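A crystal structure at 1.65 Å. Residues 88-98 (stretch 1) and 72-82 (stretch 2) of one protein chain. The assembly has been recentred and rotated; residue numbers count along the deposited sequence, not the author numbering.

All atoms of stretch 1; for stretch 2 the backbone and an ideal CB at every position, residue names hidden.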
# COMPACT_ATOMS: atom_id res chain seq x y z
N GLU A 88 -10.29 16.73 13.94
CA GLU A 88 -10.94 16.96 15.23
C GLU A 88 -9.90 16.91 16.34
O GLU A 88 -10.01 17.63 17.34
CB GLU A 88 -12.00 15.90 15.49
CG GLU A 88 -13.22 16.01 14.60
CD GLU A 88 -14.24 14.91 14.85
OE1 GLU A 88 -13.99 14.05 15.72
OE2 GLU A 88 -15.28 14.91 14.16
N LEU A 89 -8.89 16.05 16.18
CA LEU A 89 -7.84 15.91 17.18
C LEU A 89 -7.04 17.20 17.33
O LEU A 89 -6.73 17.63 18.44
CB LEU A 89 -6.90 14.75 16.81
CG LEU A 89 -5.81 14.41 17.83
CD1 LEU A 89 -6.46 13.82 19.09
CD2 LEU A 89 -4.83 13.42 17.23
N VAL A 90 -6.70 17.81 16.20
CA VAL A 90 -5.94 19.06 16.21
C VAL A 90 -6.81 20.16 16.81
O VAL A 90 -6.32 20.99 17.58
CB VAL A 90 -5.50 19.45 14.78
CG1 VAL A 90 -4.91 20.85 14.78
CG2 VAL A 90 -4.47 18.44 14.28
N SER A 91 -8.09 20.16 16.46
CA SER A 91 -9.01 21.16 16.98
C SER A 91 -9.11 21.04 18.50
O SER A 91 -9.10 22.05 19.20
CB SER A 91 -10.40 20.98 16.36
OG SER A 91 -10.37 21.33 14.99
N GLU A 92 -9.20 19.81 18.99
CA GLU A 92 -9.29 19.57 20.42
C GLU A 92 -8.01 19.98 21.14
O GLU A 92 -8.05 20.57 22.23
CB GLU A 92 -9.62 18.10 20.70
CG GLU A 92 -10.64 17.54 19.72
CD GLU A 92 -11.75 16.75 20.39
OE1 GLU A 92 -11.90 16.88 21.63
OE2 GLU A 92 -12.48 16.03 19.69
N ILE A 93 -6.86 19.67 20.54
CA ILE A 93 -5.58 20.04 21.14
C ILE A 93 -5.47 21.56 21.24
O ILE A 93 -4.99 22.10 22.24
CB ILE A 93 -4.40 19.51 20.32
CG1 ILE A 93 -4.34 17.98 20.42
CG2 ILE A 93 -3.10 20.13 20.82
CD1 ILE A 93 -3.26 17.37 19.53
N ARG A 94 -5.90 22.26 20.19
CA ARG A 94 -5.84 23.72 20.19
C ARG A 94 -6.76 24.29 21.27
O ARG A 94 -6.46 25.32 21.87
CB ARG A 94 -6.22 24.26 18.81
CG ARG A 94 -5.16 23.98 17.74
CD ARG A 94 -5.64 24.39 16.36
NE ARG A 94 -5.90 25.83 16.25
CZ ARG A 94 -4.95 26.75 16.12
NH1 ARG A 94 -3.67 26.40 16.08
NH2 ARG A 94 -5.29 28.03 16.03
N LYS A 95 -7.88 23.61 21.53
CA LYS A 95 -8.81 24.08 22.55
C LYS A 95 -8.22 23.85 23.94
O LYS A 95 -8.38 24.68 24.84
CB LYS A 95 -10.15 23.35 22.43
CG LYS A 95 -10.91 23.66 21.15
CD LYS A 95 -12.29 23.03 21.15
CE LYS A 95 -13.03 23.34 19.85
NZ LYS A 95 -14.37 22.70 19.81
N ILE A 96 -7.54 22.72 24.11
CA ILE A 96 -6.92 22.39 25.40
C ILE A 96 -5.83 23.39 25.78
O ILE A 96 -5.75 23.81 26.94
CB ILE A 96 -6.31 20.97 25.37
CG1 ILE A 96 -7.42 19.93 25.29
CG2 ILE A 96 -5.45 20.74 26.60
CD1 ILE A 96 -6.92 18.50 25.21
N TYR A 97 -5.01 23.78 24.81
CA TYR A 97 -3.92 24.72 25.07
C TYR A 97 -4.22 26.17 24.73
O TYR A 97 -3.38 27.05 24.92
CB TYR A 97 -2.67 24.26 24.30
CG TYR A 97 -2.16 22.92 24.77
CD1 TYR A 97 -1.50 22.80 25.99
CD2 TYR A 97 -2.39 21.77 24.03
CE1 TYR A 97 -1.09 21.56 26.47
CE2 TYR A 97 -1.97 20.52 24.49
CZ TYR A 97 -1.33 20.43 25.71
OH TYR A 97 -0.95 19.20 26.19
N GLY A 98 -5.43 26.43 24.25
CA GLY A 98 -5.81 27.78 23.89
C GLY A 98 -4.92 28.32 22.79
O GLY A 98 -4.43 29.45 22.88
N UNK A 72 -2.78 7.06 20.51
CA UNK A 72 -1.55 7.42 21.21
C UNK A 72 -1.64 8.79 21.87
O UNK A 72 -1.08 9.01 22.94
CB UNK A 72 -0.37 7.39 20.24
N UNK A 73 -2.33 9.72 21.22
CA UNK A 73 -2.45 11.06 21.79
C UNK A 73 -3.35 11.05 23.03
O UNK A 73 -3.17 11.80 23.98
CB UNK A 73 -3.00 12.03 20.75
N UNK A 74 -4.38 10.19 22.97
CA UNK A 74 -5.25 10.04 24.12
C UNK A 74 -4.48 9.49 25.33
O UNK A 74 -4.70 9.85 26.47
CB UNK A 74 -6.42 9.12 23.77
N UNK A 75 -3.55 8.55 25.03
CA UNK A 75 -2.71 8.01 26.09
C UNK A 75 -1.70 9.05 26.59
O UNK A 75 -1.21 8.99 27.71
CB UNK A 75 -1.98 6.76 25.59
N UNK A 76 -1.40 10.02 25.74
CA UNK A 76 -0.46 11.08 26.10
C UNK A 76 -1.12 12.21 26.90
O UNK A 76 -0.53 12.79 27.80
CB UNK A 76 0.18 11.65 24.83
N UNK A 77 -2.37 12.55 26.51
CA UNK A 77 -3.02 13.75 27.04
C UNK A 77 -4.14 13.41 28.02
O UNK A 77 -4.11 13.69 29.21
CB UNK A 77 -3.58 14.60 25.89
N UNK A 78 -5.20 12.85 27.42
CA UNK A 78 -6.34 12.41 28.18
C UNK A 78 -6.94 11.16 27.53
O UNK A 78 -7.17 11.09 26.33
CB UNK A 78 -7.38 13.53 28.29
N UNK A 79 -7.15 10.14 28.37
CA UNK A 79 -7.56 8.84 27.84
C UNK A 79 -8.71 8.99 26.86
O UNK A 79 -8.96 8.16 26.00
CB UNK A 79 -7.96 7.90 28.98
N UNK A 80 -9.48 10.07 27.04
CA UNK A 80 -10.61 10.18 26.15
C UNK A 80 -10.84 11.61 25.67
O UNK A 80 -11.80 12.27 26.03
CB UNK A 80 -11.87 9.65 26.85
N UNK A 81 -9.87 12.11 24.88
CA UNK A 81 -10.28 13.12 23.92
C UNK A 81 -11.32 12.44 23.03
O UNK A 81 -11.38 11.22 22.92
CB UNK A 81 -9.10 13.67 23.12
N UNK A 82 -12.21 13.23 22.42
CA UNK A 82 -13.27 12.50 21.73
C UNK A 82 -13.05 12.42 20.22
O UNK A 82 -13.79 11.78 19.49
CB UNK A 82 -14.62 13.16 22.02

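Stretch 1 is a helix that offers an apolar strip made of Leu 89, Ile 93, Ile 96 and the ring of Tyr 97. Glu 88 and Glu 92 add carboxylates beside it. Stretch 2 begins as helix and leaves it after position 76.

Position 72 is helical, and its ideal CB has nothing of stretch 1 within 5.5 Å. Many residues would suit it, polar ones included. It is Lys 72, whose NZ is hydrogen-bonded elsewhere in the structure.

Position 73 points its CA-to-CB bond toward stretch 1. Its ideal CB lies 4.2 Å from Leu 89 CD2 and 5.5 Å from Ile 93 CD1. Both neighbours are methyl groups, and no donor or acceptor is near. Leucine, isoleucine, valine or methionine would be reasonable. The residue is Leu 73, with chi1 t and chi2 p. Its CD2 comes 3.3 Å from Leu 89 CD2 and 3.0 Å from Ile 93 CD1. Both distances are short for methyl groups, so the packing is very tight as modelled.

Position 74 points sideways and meets nothing close. A polar or long side chain is plausible. It is Lys 74, which makes no contact with stretch 1.

Position 75 is out of reach, with helical angles. A CB would have room, so the geometry seen here does not require glycine. The residue is nevertheless Gly 75.

Position 76 points toward stretch 1, but its ideal CB has no neighbour there within 5.5 Å. A long side chain, polar or not, could be held in the open space. Arg 76 is found. Its nearest approach to stretch 1 is 5.2 Å, from Arg 76 NH1 to Tyr 97 OH, so it makes no contact there.

Position 77 has left the helix, although its N still donates to the O of position 73. Its CA-to-CB bond points toward stretch 1. The ideal CB is 5.2 Å from Ile 96 CD1 and 5.3 Å from Tyr 97 OH. This gap calls for a medium apolar side chain, such as leucine or methionine. Leu 77 fills it. Its CD1 lies 4.2 Å from Ile 93 CG1 and 4.3 Å from Ile 96 CD1. Its CD2 sits at the edge of the Tyr 97 ring, a close 3.0 Å from Tyr 97 OH.

Position 78 is extended, and there is room for a CB. Small residues would do, and Gly 78 is present.

Positions 79 and 80 are out of reach, which leaves polar residues free to occupy them. They are Glu 79 and Asp 80.

Position 81 points toward stretch 1. Its ideal CB is 4.5 Å from Glu 92 OE1 and 4.8 Å from Leu 89 CD1. An apolar residue could use the methyls, while a basic one might seek the carboxylate. Ile 81 takes the apolar course. Its CG2 is 4.1 Å from Leu 89 CD1 and 3.5 Å from Glu 92 OE1, and its CG1 is 4.4 Å from Ile 96 CD1.

Position 82 points sideways, its ideal CB 4.3 Å from Glu 92 OE2. A basic or neutral polar residue would seem natural. Glu 82 is deposited instead, and the end of its side chain leads away from stretch 1.

Stretch 2 72-82: KLKGRLGEDIE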
# COMPACT_ATOMS: atom_id res chain seq x y z
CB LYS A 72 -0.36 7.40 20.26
CG LYS A 72 0.09 6.01 19.84
CD LYS A 72 0.45 5.16 21.04
CE LYS A 72 0.72 3.72 20.61
NZ LYS A 72 1.48 2.97 21.65
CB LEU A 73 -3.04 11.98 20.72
CG LEU A 73 -2.75 13.46 21.02
CD1 LEU A 73 -1.25 13.75 21.13
CD2 LEU A 73 -3.29 14.39 19.94
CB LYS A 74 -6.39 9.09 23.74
CG LYS A 74 -7.50 9.81 22.98
CD LYS A 74 -8.57 8.86 22.45
CE LYS A 74 -9.55 9.56 21.50
NZ LYS A 74 -10.64 8.64 21.15
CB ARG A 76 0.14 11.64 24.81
CG ARG A 76 1.56 12.17 25.00
CD ARG A 76 1.67 13.11 26.20
NE ARG A 76 2.80 14.02 26.05
CZ ARG A 76 2.87 15.06 26.91
NH1 ARG A 76 1.94 15.21 27.84
NH2 ARG A 76 3.87 15.94 26.82
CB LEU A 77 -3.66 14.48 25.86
CG LEU A 77 -2.67 15.38 25.12
CD1 LEU A 77 -3.36 16.29 24.12
CD2 LEU A 77 -1.88 16.30 26.06
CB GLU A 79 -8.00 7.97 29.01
CG GLU A 79 -6.93 7.87 30.09
CD GLU A 79 -7.59 7.96 31.45
OE1 GLU A 79 -8.15 6.95 31.88
OE2 GLU A 79 -7.53 9.01 32.07
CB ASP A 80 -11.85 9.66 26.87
CG ASP A 80 -11.78 10.01 28.35
OD1 ASP A 80 -11.97 11.17 28.70
OD2 ASP A 80 -11.53 9.09 29.14
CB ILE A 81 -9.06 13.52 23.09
CG1 ILE A 81 -8.14 14.43 23.92
CG2 ILE A 81 -9.51 14.33 21.85
CD1 ILE A 81 -6.69 14.36 23.44
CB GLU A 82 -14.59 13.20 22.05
CG GLU A 82 -14.94 13.11 23.54
CD GLU A 82 -16.26 13.80 23.81
OE1 GLU A 82 -17.25 13.45 23.17
OE2 GLU A 82 -16.30 14.65 24.70
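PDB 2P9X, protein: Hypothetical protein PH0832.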